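Long-range contacts in carbamate kinase (Aeropyrum pernix, PDB 2E9Y), which probably catalyses the reversible transfer of a phosphate group from ATP to carbamate, giving carbamoyl phosphate and ADP: residues K131-Y137 against G159-V165; D237-V241 against R251-R255; L109-S115 against S186-L192; G13-A17 against A31-A35. One frame throughout, in Å; residues are numbered along the deposited sequence.

Contact 1 (K131-Y137 against G159-V165); sequences KPVGPIY and GGFRRVV
This is an antiparallel strand pairing in the small four-stranded sheet that stands apart from the main sheet. Strand 161-165 pairs with strand 131-133 at one end and with residues 136-137 at the other. The axes of 131-133 and 161-165 approach to 4.5 Å, with 125° between their N-to-C directions. Lys131 faces Val165 as a hydrogen-bonded pair: Val165 N donates to Lys131 O at 2.9 Å, and Lys131 N to Val165 O weakly at 3.3 Å. Pro132 and Val164 form the next, non-hydrogen-bonded pair, with CA atoms 4.3 Å apart. Val133 N then donates to Arg163 O at 3.0 Å. At Gly134 and Pro135 the chain turns a corner. Gly134 has phi 98° and psi -168°, where a CB would be jammed against the preceding carbonyl O and Pro135 CD. Pairing resumes at Tyr137, where Tyr137 N to Phe161 O is 2.8 Å and Phe161 N to Tyr137 O is 2.9 Å. A water fills the corner, donating to Val133 O (2.8 Å) and Pro135 O (2.6 Å) and accepting from Arg162 NE and Arg163 N (both 2.9 Å). Arg162, with chi1 to chi3 all m, folds back so that Pro132 CB lies over its guanidinium, 3.7 Å from CZ. Val133 CG2 meets Val165 CG2 at 3.9 Å. Arg163 extends away to a salt bridge with Glu211. Such a small antiparallel sheet, projecting from the main body, is consistent with the protruding subdomain of carbamate kinases.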
loop_
_atom_site.group_PDB
_atom_site.type_symbol
_atom_site.label_atom_id
_atom_site.label_comp_id
_atom_site.label_asym_id
_atom_site.label_seq_id
_atom_site.Cartn_x
_atom_site.Cartn_y
_atom_site.Cartn_z
ATOM N N LYS A 131 -10.111 -4.421 -21.342
ATOM C CA LYS A 131 -10.600 -3.948 -20.053
ATOM C C LYS A 131 -10.479 -2.428 -19.982
ATOM O O LYS A 131 -9.376 -1.891 -19.991
ATOM C CB LYS A 131 -9.796 -4.584 -18.916
ATOM C CG LYS A 131 -10.351 -4.287 -17.532
ATOM C CD LYS A 131 -11.720 -4.930 -17.337
ATOM C CE LYS A 131 -12.343 -4.517 -16.009
ATOM N NZ LYS A 131 -11.455 -4.846 -14.859
ATOM N N PRO A 132 -11.618 -1.715 -19.928
ATOM C CA PRO A 132 -11.608 -0.251 -19.854
ATOM C C PRO A 132 -11.110 0.208 -18.487
ATOM O O PRO A 132 -11.487 -0.366 -17.467
ATOM C CB PRO A 132 -13.079 0.126 -20.058
ATOM C CG PRO A 132 -13.667 -1.059 -20.762
ATOM C CD PRO A 132 -12.992 -2.217 -20.084
ATOM N N VAL A 133 -10.268 1.234 -18.476
ATOM C CA VAL A 133 -9.740 1.781 -17.228
ATOM C C VAL A 133 -9.544 3.281 -17.356
ATOM O O VAL A 133 -8.929 3.760 -18.307
ATOM C CB VAL A 133 -8.380 1.149 -16.846
ATOM C CG1 VAL A 133 -7.798 1.864 -15.630
ATOM C CG2 VAL A 133 -8.561 -0.330 -16.533
ATOM N N GLY A 134 -10.081 4.026 -16.400
ATOM C CA GLY A 134 -9.911 5.461 -16.437
ATOM C C GLY A 134 -11.068 6.253 -17.011
ATOM O O GLY A 134 -12.158 5.727 -17.225
ATOM N N PRO A 135 -10.835 7.542 -17.280
ATOM C CA PRO A 135 -11.806 8.488 -17.824
ATOM C C PRO A 135 -12.013 8.378 -19.322
ATOM O O PRO A 135 -11.398 7.554 -19.997
ATOM C CB PRO A 135 -11.202 9.829 -17.448
ATOM C CG PRO A 135 -9.745 9.574 -17.692
ATOM C CD PRO A 135 -9.530 8.201 -17.075
ATOM N N ILE A 136 -12.892 9.231 -19.828
ATOM C CA ILE A 136 -13.178 9.280 -21.248
ATOM C C ILE A 136 -12.135 10.197 -21.872
ATOM O O ILE A 136 -11.874 11.292 -21.364
ATOM C CB ILE A 136 -14.590 9.839 -21.497
ATOM C CG1 ILE A 136 -15.623 8.833 -20.986
ATOM C CG2 ILE A 136 -14.783 10.140 -22.980
ATOM C CD1 ILE A 136 -17.032 9.360 -20.937
ATOM N N TYR A 137 -11.523 9.734 -22.955
ATOM C CA TYR A 137 -10.501 10.504 -23.655
ATOM C C TYR A 137 -11.052 11.049 -24.958
ATOM O O TYR A 137 -11.891 10.413 -25.598
ATOM C CB TYR A 137 -9.296 9.625 -23.978
ATOM C CG TYR A 137 -8.510 9.181 -22.775
ATOM C CD1 TYR A 137 -8.825 7.994 -22.117
ATOM C CD2 TYR A 137 -7.437 9.938 -22.302
ATOM C CE1 TYR A 137 -8.087 7.564 -21.014
ATOM C CE2 TYR A 137 -6.689 9.515 -21.201
ATOM C CZ TYR A 137 -7.019 8.327 -20.564
ATOM O OH TYR A 137 -6.278 7.891 -19.483
ATOM N N GLY A 159 -19.805 8.638 -26.613
ATOM C CA GLY A 159 -18.889 9.705 -26.993
ATOM C C GLY A 159 -17.493 9.487 -26.407
ATOM O O GLY A 159 -17.314 9.025 -25.290
ATOM N N GLY A 160 -16.470 9.791 -27.227
ATOM C CA GLY A 160 -15.094 9.682 -26.731
ATOM C C GLY A 160 -14.547 8.243 -26.787
ATOM O O GLY A 160 -15.095 7.354 -27.428
ATOM N N PHE A 161 -13.437 8.050 -26.082
ATOM C CA PHE A 161 -12.752 6.765 -26.054
ATOM C C PHE A 161 -12.372 6.327 -24.648
ATOM O O PHE A 161 -12.214 7.152 -23.752
ATOM C CB PHE A 161 -11.477 6.861 -26.889
ATOM C CG PHE A 161 -11.720 7.249 -28.315
ATOM C CD1 PHE A 161 -11.838 8.587 -28.674
ATOM C CD2 PHE A 161 -11.875 6.277 -29.294
ATOM C CE1 PHE A 161 -12.110 8.951 -29.991
ATOM C CE2 PHE A 161 -12.145 6.629 -30.611
ATOM C CZ PHE A 161 -12.264 7.968 -30.961
ATOM N N ARG A 162 -12.219 5.020 -24.468
ATOM C CA ARG A 162 -11.805 4.466 -23.186
ATOM C C ARG A 162 -10.470 3.781 -23.432
ATOM O O ARG A 162 -10.284 3.127 -24.463
ATOM C CB ARG A 162 -12.793 3.407 -22.673
ATOM C CG ARG A 162 -14.168 3.911 -22.251
ATOM C CD ARG A 162 -14.089 4.909 -21.095
ATOM N NE ARG A 162 -13.484 4.372 -19.873
ATOM C CZ ARG A 162 -14.084 3.548 -19.013
ATOM N NH1 ARG A 162 -15.327 3.136 -19.224
ATOM N NH2 ARG A 162 -13.441 3.151 -17.920
ATOM N N ARG A 163 -9.530 3.939 -22.511
ATOM C CA ARG A 163 -8.259 3.255 -22.673
ATOM C C ARG A 163 -8.552 1.837 -22.226
ATOM O O ARG A 163 -9.217 1.638 -21.213
ATOM C CB ARG A 163 -7.173 3.831 -21.765
ATOM C CG ARG A 163 -5.849 3.073 -21.906
ATOM C CD ARG A 163 -4.891 3.302 -20.744
ATOM N NE ARG A 163 -3.626 2.606 -20.975
ATOM C CZ ARG A 163 -2.604 2.582 -20.124
ATOM N NH1 ARG A 163 -2.681 3.216 -18.961
ATOM N NH2 ARG A 163 -1.495 1.927 -20.445
ATOM N N VAL A 164 -8.086 0.855 -22.986
ATOM C CA VAL A 164 -8.288 -0.536 -22.612
ATOM C C VAL A 164 -6.906 -1.136 -22.378
ATOM O O VAL A 164 -5.960 -0.835 -23.102
ATOM C CB VAL A 164 -9.032 -1.339 -23.719
ATOM C CG1 VAL A 164 -10.516 -0.971 -23.723
ATOM C CG2 VAL A 164 -8.417 -1.054 -25.076
ATOM N N VAL A 165 -6.794 -1.964 -21.347
ATOM C CA VAL A 165 -5.528 -2.599 -21.015
ATOM C C VAL A 165 -5.722 -4.104 -20.933
ATOM O O VAL A 165 -6.845 -4.589 -20.784
ATOM C CB VAL A 165 -4.971 -2.094 -19.659
ATOM C CG1 VAL A 165 -4.700 -0.600 -19.726
ATOM C CG2 VAL A 165 -5.946 -2.418 -18.548
HETATM O O HOH W 1 -10.671 5.038 -20.111
#

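Contact 2 (D237-V241 against R251-R255); sequences DVPGV and RWLRR
A loop meets a short antiparallel beta ladder here. Residues 237-241 leave strand 231-236 of the main sheet and lead into strand 242-243, which pairs with strand 251-252. In the loop backbone, Gly240 has phi 156° and psi -143°, where a side chain would be jammed against the preceding carbonyl. Apolar packing centres on Trp252 (chi1 m, chi2 86°). Pro239 CG sits over its six-membered ring, 3.5 Å from the centroid and 14° off the normal, a CH-pi contact. Val238 CB lies 3.8 Å from Trp252 CH2. Tyr245 also meets this indole, with the ring planes at about 80°. Val241 (chi1 t) points sideways and packs on Met275 and Val279 of helix 275-289. Polar contacts are few. Thr311 OG1 bonds to Val241 N and Leu253 O, tying both segments to strand 311-314. Trp252 CA makes a CA-H...O contact with Val241 O at 3.6 Å. The one hydrogen bond between the segments runs from Leu253 N to Val241 O, 2.9 Å long with an angle of 157° at the hydrogen.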
loop_
_atom_site.group_PDB
_atom_site.type_symbol
_atom_site.label_atom_id
_atom_site.label_comp_id
_atom_site.label_asym_id
_atom_site.label_seq_id
_atom_site.Cartn_x
_atom_site.Cartn_y
_atom_site.Cartn_z
ATOM N N ASP A 237 -22.731 -10.808 -4.818
ATOM C CA ASP A 237 -23.999 -10.207 -4.424
ATOM C C ASP A 237 -25.223 -11.036 -4.815
ATOM O O ASP A 237 -26.343 -10.524 -4.851
ATOM C CB ASP A 237 -24.099 -8.792 -5.002
ATOM C CG ASP A 237 -24.216 -8.781 -6.510
ATOM O OD1 ASP A 237 -23.721 -9.728 -7.162
ATOM O OD2 ASP A 237 -24.795 -7.813 -7.046
ATOM N N VAL A 238 -25.000 -12.315 -5.111
ATOM C CA VAL A 238 -26.075 -13.241 -5.468
ATOM C C VAL A 238 -25.884 -14.530 -4.666
ATOM O O VAL A 238 -24.776 -14.831 -4.219
ATOM C CB VAL A 238 -26.082 -13.565 -6.983
ATOM C CG1 VAL A 238 -26.538 -12.344 -7.766
ATOM C CG2 VAL A 238 -24.698 -13.998 -7.438
ATOM N N PRO A 239 -26.963 -15.309 -4.469
ATOM C CA PRO A 239 -26.904 -16.561 -3.706
ATOM C C PRO A 239 -25.972 -17.651 -4.236
ATOM O O PRO A 239 -25.708 -18.629 -3.544
ATOM C CB PRO A 239 -28.368 -17.006 -3.665
ATOM C CG PRO A 239 -28.923 -16.459 -4.937
ATOM C CD PRO A 239 -28.325 -15.074 -4.982
ATOM N N GLY A 240 -25.475 -17.486 -5.455
ATOM C CA GLY A 240 -24.570 -18.481 -6.006
ATOM C C GLY A 240 -24.544 -18.491 -7.520
ATOM O O GLY A 240 -24.619 -17.443 -8.161
ATOM N N VAL A 241 -24.432 -19.683 -8.095
ATOM C CA VAL A 241 -24.408 -19.829 -9.543
ATOM C C VAL A 241 -25.790 -20.275 -10.007
ATOM O O VAL A 241 -26.431 -21.105 -9.364
ATOM C CB VAL A 241 -23.373 -20.889 -9.986
ATOM C CG1 VAL A 241 -23.316 -20.956 -11.500
ATOM C CG2 VAL A 241 -22.002 -20.552 -9.417
ATOM N N ARG A 251 -32.567 -21.301 -12.469
ATOM C CA ARG A 251 -32.452 -22.194 -11.335
ATOM C C ARG A 251 -31.109 -22.000 -10.651
ATOM O O ARG A 251 -30.054 -22.057 -11.269
ATOM C CB ARG A 251 -32.576 -23.630 -11.845
ATOM C CG ARG A 251 -32.784 -24.633 -10.711
ATOM C CD ARG A 251 -32.704 -26.084 -11.201
ATOM N NE ARG A 251 -33.860 -26.852 -10.731
ATOM C CZ ARG A 251 -34.965 -26.834 -11.499
ATOM N NH1 ARG A 251 -34.976 -26.149 -12.629
ATOM N NH2 ARG A 251 -36.050 -27.512 -11.113
ATOM N N TRP A 252 -31.134 -21.751 -9.347
ATOM C CA TRP A 252 -29.906 -21.563 -8.593
ATOM C C TRP A 252 -29.389 -22.915 -8.130
ATOM O O TRP A 252 -30.097 -23.667 -7.461
ATOM C CB TRP A 252 -30.144 -20.644 -7.393
ATOM C CG TRP A 252 -30.559 -19.270 -7.800
ATOM C CD1 TRP A 252 -31.827 -18.841 -8.070
ATOM C CD2 TRP A 252 -29.694 -18.159 -8.068
ATOM N NE1 TRP A 252 -31.804 -17.532 -8.495
ATOM C CE2 TRP A 252 -30.507 -17.090 -8.503
ATOM C CE3 TRP A 252 -28.307 -17.965 -7.986
ATOM C CZ2 TRP A 252 -29.981 -15.844 -8.856
ATOM C CZ3 TRP A 252 -27.785 -16.726 -8.338
ATOM C CH2 TRP A 252 -28.622 -15.681 -8.767
ATOM N N LEU A 253 -28.151 -23.218 -8.501
ATOM C CA LEU A 253 -27.534 -24.493 -8.132
ATOM C C LEU A 253 -27.027 -24.461 -6.700
ATOM O O LEU A 253 -26.503 -23.473 -6.213
ATOM C CB LEU A 253 -26.342 -24.749 -9.062
ATOM C CG LEU A 253 -26.687 -24.667 -10.550
ATOM C CD1 LEU A 253 -25.480 -24.958 -11.431
ATOM C CD2 LEU A 253 -27.763 -25.655 -10.987
ATOM N N ARG A 254 -27.228 -25.599 -6.011
ATOM C CA ARG A 254 -26.756 -25.716 -4.638
ATOM C C ARG A 254 -25.457 -26.526 -4.579
ATOM O O ARG A 254 -24.615 -26.385 -3.701
ATOM C CB ARG A 254 -27.840 -26.438 -3.837
ATOM C CG ARG A 254 -27.480 -26.592 -2.361
ATOM C CD ARG A 254 -27.164 -25.241 -1.704
ATOM N NE ARG A 254 -26.792 -25.400 -0.292
ATOM C CZ ARG A 254 -25.672 -26.100 0.006
ATOM N NH1 ARG A 254 -24.940 -26.647 -0.952
ATOM N NH2 ARG A 254 -25.313 -26.241 1.285
ATOM N N ARG A 255 -25.362 -27.450 -5.548
ATOM C CA ARG A 255 -24.167 -28.248 -5.718
ATOM C C ARG A 255 -24.051 -28.640 -7.190
ATOM O O ARG A 255 -25.042 -28.887 -7.863
ATOM C CB ARG A 255 -24.322 -29.532 -4.899
ATOM C CG ARG A 255 -24.252 -29.307 -3.389
ATOM C CD ARG A 255 -24.214 -30.616 -2.581
ATOM N NE ARG A 255 -24.204 -30.310 -1.146
ATOM C CZ ARG A 255 -24.158 -31.318 -0.247
ATOM N NH1 ARG A 255 -24.115 -32.580 -0.642
ATOM N NH2 ARG A 255 -24.151 -31.020 1.052
#

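Contact 3 (L109-S115 against S186-L192); sequences LVPVVIS and SPAVVAL
Valines fill the apolar centre. Val112 and Val190, both chi1 t, pair with CA atoms 4.7 Å apart, and Val112 CG2 lies 4.2 Å from Val190 CB. Val110 CG1 reaches Val190 CG2 at 3.9 Å on this side, near helix 78-103. On the other face, Val113 CG2 meets Val189 CG1 at 3.9 Å and Pro111 CG meets Val189 CG2 at 3.8 Å, under helix 176-185. These are neighbouring parallel strands of the main sheet, an alpha/beta/alpha sandwich as in the amino acid kinase fold. Their end-to-end directions differ by 27°. Val190 makes two hydrogen bonds to the residues either side of Val112: Val190 N to Pro111 O at 3.0 Å and Val113 N to Val190 O at 2.8 Å. Strand 48-52 continues the sheet beyond 188-191. Val112 and Ile114 pack on Ile114 and Val112 of the second subunit, respectively. At the polar edge Ser115 OG (chi1 m) donates to Val113 O at 2.6 Å and accepts from Leu192 N at 3.1 Å. At the far end, Ser186 OG lies 3.2 Å from Leu109 O.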
loop_
_atom_site.group_PDB
_atom_site.type_symbol
_atom_site.label_atom_id
_atom_site.label_comp_id
_atom_site.label_asym_id
_atom_site.label_seq_id
_atom_site.Cartn_x
_atom_site.Cartn_y
_atom_site.Cartn_z
ATOM N N LEU A 109 -3.834 -8.379 15.081
ATOM C CA LEU A 109 -3.517 -7.414 14.040
ATOM C C LEU A 109 -3.694 -8.111 12.698
ATOM O O LEU A 109 -3.335 -9.275 12.541
ATOM C CB LEU A 109 -2.079 -6.895 14.201
ATOM C CG LEU A 109 -1.825 -5.965 15.399
ATOM C CD1 LEU A 109 -0.345 -5.603 15.479
ATOM C CD2 LEU A 109 -2.662 -4.702 15.257
ATOM N N VAL A 110 -4.267 -7.394 11.742
ATOM C CA VAL A 110 -4.510 -7.926 10.409
ATOM C C VAL A 110 -3.526 -7.330 9.410
ATOM O O VAL A 110 -3.584 -6.139 9.108
ATOM C CB VAL A 110 -5.940 -7.587 9.941
ATOM C CG1 VAL A 110 -6.143 -8.033 8.496
ATOM C CG2 VAL A 110 -6.948 -8.253 10.855
ATOM N N PRO A 111 -2.605 -8.148 8.889
ATOM C CA PRO A 111 -1.643 -7.609 7.923
ATOM C C PRO A 111 -2.247 -7.446 6.534
ATOM O O PRO A 111 -3.197 -8.147 6.178
ATOM C CB PRO A 111 -0.536 -8.653 7.928
ATOM C CG PRO A 111 -1.323 -9.938 8.109
ATOM C CD PRO A 111 -2.303 -9.557 9.207
ATOM N N VAL A 112 -1.696 -6.508 5.769
ATOM C CA VAL A 112 -2.112 -6.271 4.389
ATOM C C VAL A 112 -0.846 -6.560 3.586
ATOM O O VAL A 112 0.168 -5.875 3.739
ATOM C CB VAL A 112 -2.557 -4.805 4.153
ATOM C CG1 VAL A 112 -2.821 -4.569 2.675
ATOM C CG2 VAL A 112 -3.819 -4.510 4.949
ATOM N N VAL A 113 -0.887 -7.586 2.745
ATOM C CA VAL A 113 0.297 -7.940 1.974
ATOM C C VAL A 113 0.279 -7.340 0.575
ATOM O O VAL A 113 -0.628 -7.616 -0.211
ATOM C CB VAL A 113 0.445 -9.474 1.845
ATOM C CG1 VAL A 113 1.771 -9.815 1.164
ATOM C CG2 VAL A 113 0.370 -10.128 3.221
ATOM N N ILE A 114 1.270 -6.502 0.274
ATOM C CA ILE A 114 1.359 -5.963 -1.062
ATOM C C ILE A 114 1.759 -7.109 -1.962
ATOM O O ILE A 114 2.731 -7.798 -1.710
ATOM C CB ILE A 114 2.438 -4.868 -1.099
ATOM C CG1 ILE A 114 2.105 -3.680 -0.177
ATOM C CG2 ILE A 114 2.608 -4.322 -2.525
ATOM C CD1 ILE A 114 0.701 -3.115 -0.416
ATOM N N SER A 115 0.920 -7.327 -2.986
ATOM C CA SER A 115 0.976 -8.600 -3.708
ATOM C C SER A 115 1.165 -8.415 -5.231
ATOM O O SER A 115 0.453 -7.654 -5.877
ATOM C CB SER A 115 -0.320 -9.338 -3.430
ATOM O OG SER A 115 -0.448 -9.490 -2.020
ATOM N N SER A 186 -1.359 -14.832 11.692
ATOM C CA SER A 186 -2.679 -14.261 11.945
ATOM C C SER A 186 -3.799 -15.011 11.233
ATOM O O SER A 186 -3.623 -15.485 10.109
ATOM C CB SER A 186 -2.715 -12.792 11.516
ATOM O OG SER A 186 -4.011 -12.240 11.715
ATOM N N PRO A 187 -4.970 -15.123 11.883
ATOM C CA PRO A 187 -6.145 -15.811 11.339
ATOM C C PRO A 187 -6.847 -15.027 10.232
ATOM O O PRO A 187 -7.719 -15.556 9.545
ATOM C CB PRO A 187 -7.029 -15.999 12.569
ATOM C CG PRO A 187 -6.733 -14.764 13.367
ATOM C CD PRO A 187 -5.222 -14.684 13.269
ATOM N N ALA A 188 -6.466 -13.763 10.070
ATOM C CA ALA A 188 -7.045 -12.909 9.038
ATOM C C ALA A 188 -5.931 -12.122 8.357
ATOM O O ALA A 188 -5.245 -11.319 8.991
ATOM C CB ALA A 188 -8.064 -11.954 9.647
ATOM N N VAL A 189 -5.760 -12.368 7.063
ATOM C CA VAL A 189 -4.730 -11.709 6.266
ATOM C C VAL A 189 -5.375 -11.150 5.004
ATOM O O VAL A 189 -6.141 -11.849 4.344
ATOM C CB VAL A 189 -3.627 -12.712 5.838
ATOM C CG1 VAL A 189 -2.637 -12.040 4.891
ATOM C CG2 VAL A 189 -2.906 -13.257 7.068
ATOM N N VAL A 190 -5.076 -9.894 4.677
ATOM C CA VAL A 190 -5.623 -9.275 3.471
ATOM C C VAL A 190 -4.517 -9.290 2.419
ATOM O O VAL A 190 -3.402 -8.850 2.686
ATOM C CB VAL A 190 -6.058 -7.810 3.723
ATOM C CG1 VAL A 190 -6.529 -7.167 2.415
ATOM C CG2 VAL A 190 -7.174 -7.774 4.749
ATOM N N ALA A 191 -4.819 -9.810 1.235
ATOM C CA ALA A 191 -3.807 -9.870 0.190
ATOM C C ALA A 191 -4.397 -9.929 -1.208
ATOM O O ALA A 191 -5.612 -10.024 -1.386
ATOM C CB ALA A 191 -2.894 -11.083 0.421
ATOM N N LEU A 192 -3.512 -9.862 -2.195
ATOM C CA LEU A 192 -3.888 -9.931 -3.597
ATOM C C LEU A 192 -4.988 -8.934 -3.950
ATOM O O LEU A 192 -5.891 -9.239 -4.722
ATOM C CB LEU A 192 -4.332 -11.368 -3.924
ATOM C CG LEU A 192 -4.027 -11.928 -5.316
ATOM C CD1 LEU A 192 -2.581 -11.641 -5.679
ATOM C CD2 LEU A 192 -4.290 -13.429 -5.332
#

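Contact 4 (G13-A17 against A31-A35); sequences GNAIA and AVKRA
Residues 13-16 make a short, weakly bonded helical turn, and 31-35 are regular helix within the long helix 25-44. In the turn, Gly13 O accepts from Ile16 N and Ala17 N, both at 3.1 Å. In the helix, Ala35 N donates to Ala31 O at 3.0 Å. The backbones come close: Ile16 and Val32 have CA atoms 5.2 Å apart, and Ala15 and Ala35 5.4 Å. Val32 CA makes a CA-H...O contact of 3.4 Å with Ala15 O. No direct hydrogen bond joins the segments. Small side chains permit this approach. Ala15 CB touches Ala35 CB at 3.8 Å. Ala31 CB points toward the turn and lies 3.8 Å from Ile16 C and 3.7 Å from Ala17 O. The turn follows strand 6-10 of the main sheet, in the glycine-rich loop after the first strand, which includes Gly13 and Asn14. In relatives of the amino acid kinase fold, that loop lies at the active site. Ile16, with both chi angles m, points its CB away, yet its CD1 reaches Val32 CG2 at 4.0 Å. Both side chains also pack on Leu93 of helix 78-103. Water bridges the polar backbone atoms. One molecule donates to Asn14 O (2.5 Å) and Ala31 O (2.9 Å). A second donates to Asn14 O at 2.6 Å and Ala17 O at 2.7 Å, and accepts a weak bond from Arg34 NH2 at 3.4 Å.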
loop_
_atom_site.group_PDB
_atom_site.type_symbol
_atom_site.label_atom_id
_atom_site.label_comp_id
_atom_site.label_asym_id
_atom_site.label_seq_id
_atom_site.Cartn_x
_atom_site.Cartn_y
_atom_site.Cartn_z
ATOM N N GLY A 13 -17.246 -6.228 -5.035
ATOM C CA GLY A 13 -17.472 -4.803 -4.876
ATOM C C GLY A 13 -18.387 -4.412 -3.725
ATOM O O GLY A 13 -18.173 -3.380 -3.085
ATOM N N ASN A 14 -19.397 -5.236 -3.451
ATOM C CA ASN A 14 -20.354 -4.945 -2.383
ATOM C C ASN A 14 -19.751 -4.932 -0.982
ATOM O O ASN A 14 -20.379 -4.464 -0.029
ATOM C CB ASN A 14 -21.522 -5.942 -2.432
ATOM C CG ASN A 14 -21.108 -7.358 -2.058
ATOM O OD1 ASN A 14 -20.193 -7.932 -2.648
ATOM N ND2 ASN A 14 -21.795 -7.931 -1.075
ATOM N N ALA A 15 -18.534 -5.441 -0.848
ATOM C CA ALA A 15 -17.883 -5.471 0.452
ATOM C C ALA A 15 -17.037 -4.227 0.708
ATOM O O ALA A 15 -16.725 -3.914 1.858
ATOM C CB ALA A 15 -17.004 -6.715 0.562
ATOM N N ILE A 16 -16.688 -3.515 -0.362
ATOM C CA ILE A 16 -15.819 -2.344 -0.253
ATOM C C ILE A 16 -16.427 -0.966 -0.511
ATOM O O ILE A 16 -16.034 0.011 0.125
ATOM C CB ILE A 16 -14.600 -2.502 -1.196
ATOM C CG1 ILE A 16 -13.928 -3.854 -0.948
ATOM C CG2 ILE A 16 -13.607 -1.367 -0.972
ATOM C CD1 ILE A 16 -13.472 -4.065 0.479
ATOM N N ALA A 17 -17.366 -0.875 -1.446
ATOM C CA ALA A 17 -17.891 0.385 -1.948
ATOM C C ALA A 17 -19.409 0.444 -1.794
ATOM O O ALA A 17 -20.088 -0.560 -1.624
ATOM C CB ALA A 17 -17.510 0.509 -3.423
ATOM N N ALA A 31 -19.566 0.077 4.078
ATOM C CA ALA A 31 -19.606 -1.222 3.419
ATOM C C ALA A 31 -18.612 -2.165 4.088
ATOM O O ALA A 31 -18.928 -3.321 4.375
ATOM C CB ALA A 31 -19.269 -1.068 1.937
ATOM N N VAL A 32 -17.407 -1.663 4.335
ATOM C CA VAL A 32 -16.369 -2.478 4.955
ATOM C C VAL A 32 -16.762 -2.907 6.371
ATOM O O VAL A 32 -16.444 -3.997 6.829
ATOM C CB VAL A 32 -15.080 -1.658 4.998
ATOM C CG1 VAL A 32 -14.154 -2.198 6.087
ATOM C CG2 VAL A 32 -14.372 -1.734 3.658
ATOM N N LYS A 33 -17.480 -2.049 7.090
ATOM C CA LYS A 33 -17.923 -2.392 8.436
ATOM C C LYS A 33 -18.822 -3.622 8.355
ATOM O O LYS A 33 -18.678 -4.560 9.140
ATOM C CB LYS A 33 -18.692 -1.227 9.066
ATOM C CG LYS A 33 -19.166 -1.503 10.491
ATOM C CD LYS A 33 -19.875 -0.296 11.096
ATOM C CE LYS A 33 -20.335 -0.571 12.523
ATOM N NZ LYS A 33 -19.195 -0.848 13.444
ATOM N N ARG A 34 -19.749 -3.611 7.400
ATOM C CA ARG A 34 -20.658 -4.738 7.216
ATOM C C ARG A 34 -19.873 -6.006 6.887
ATOM O O ARG A 34 -20.120 -7.064 7.463
ATOM C CB ARG A 34 -21.660 -4.452 6.090
ATOM C CG ARG A 34 -22.672 -3.359 6.408
ATOM C CD ARG A 34 -23.853 -3.385 5.437
ATOM N NE ARG A 34 -23.496 -2.948 4.088
ATOM C CZ ARG A 34 -23.297 -1.680 3.739
ATOM N NH1 ARG A 34 -23.421 -0.712 4.638
ATOM N NH2 ARG A 34 -22.974 -1.378 2.487
ATOM N N ALA A 35 -18.920 -5.894 5.966
ATOM C CA ALA A 35 -18.114 -7.045 5.568
ATOM C C ALA A 35 -17.240 -7.575 6.700
ATOM O O ALA A 35 -17.087 -8.788 6.856
ATOM C CB ALA A 35 -17.248 -6.683 4.362
HETATM O O HOH W 2 -20.642 -4.630 2.500
HETATM O O HOH W 3 -21.796 -2.326 -0.518
#

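How the contacts relate
Along the chain contact 4 closes first. Contact 3 then opens, and contact 1 forms wholly between its two segments. Contact 2 follows. Contact 3 lies in the main mixed sheet. Contact 4 follows strand 6-10 of that sheet, and contact 2 follows strand 231-236, its parallel neighbour. This brings contacts 2 and 4 within about 4 Å at their nearest atoms, without touching, though their centres are 21 Å apart. Helix 78-103 packs on both contacts 3 and 4, whose centres are 17 Å apart. Contact 1 belongs to a separate small sheet, its centre 32 Å from that of contact 3 across the chain's centre. Its strands fall between 112-119 and 170-173 of the main sheet, so the small sheet is an insertion.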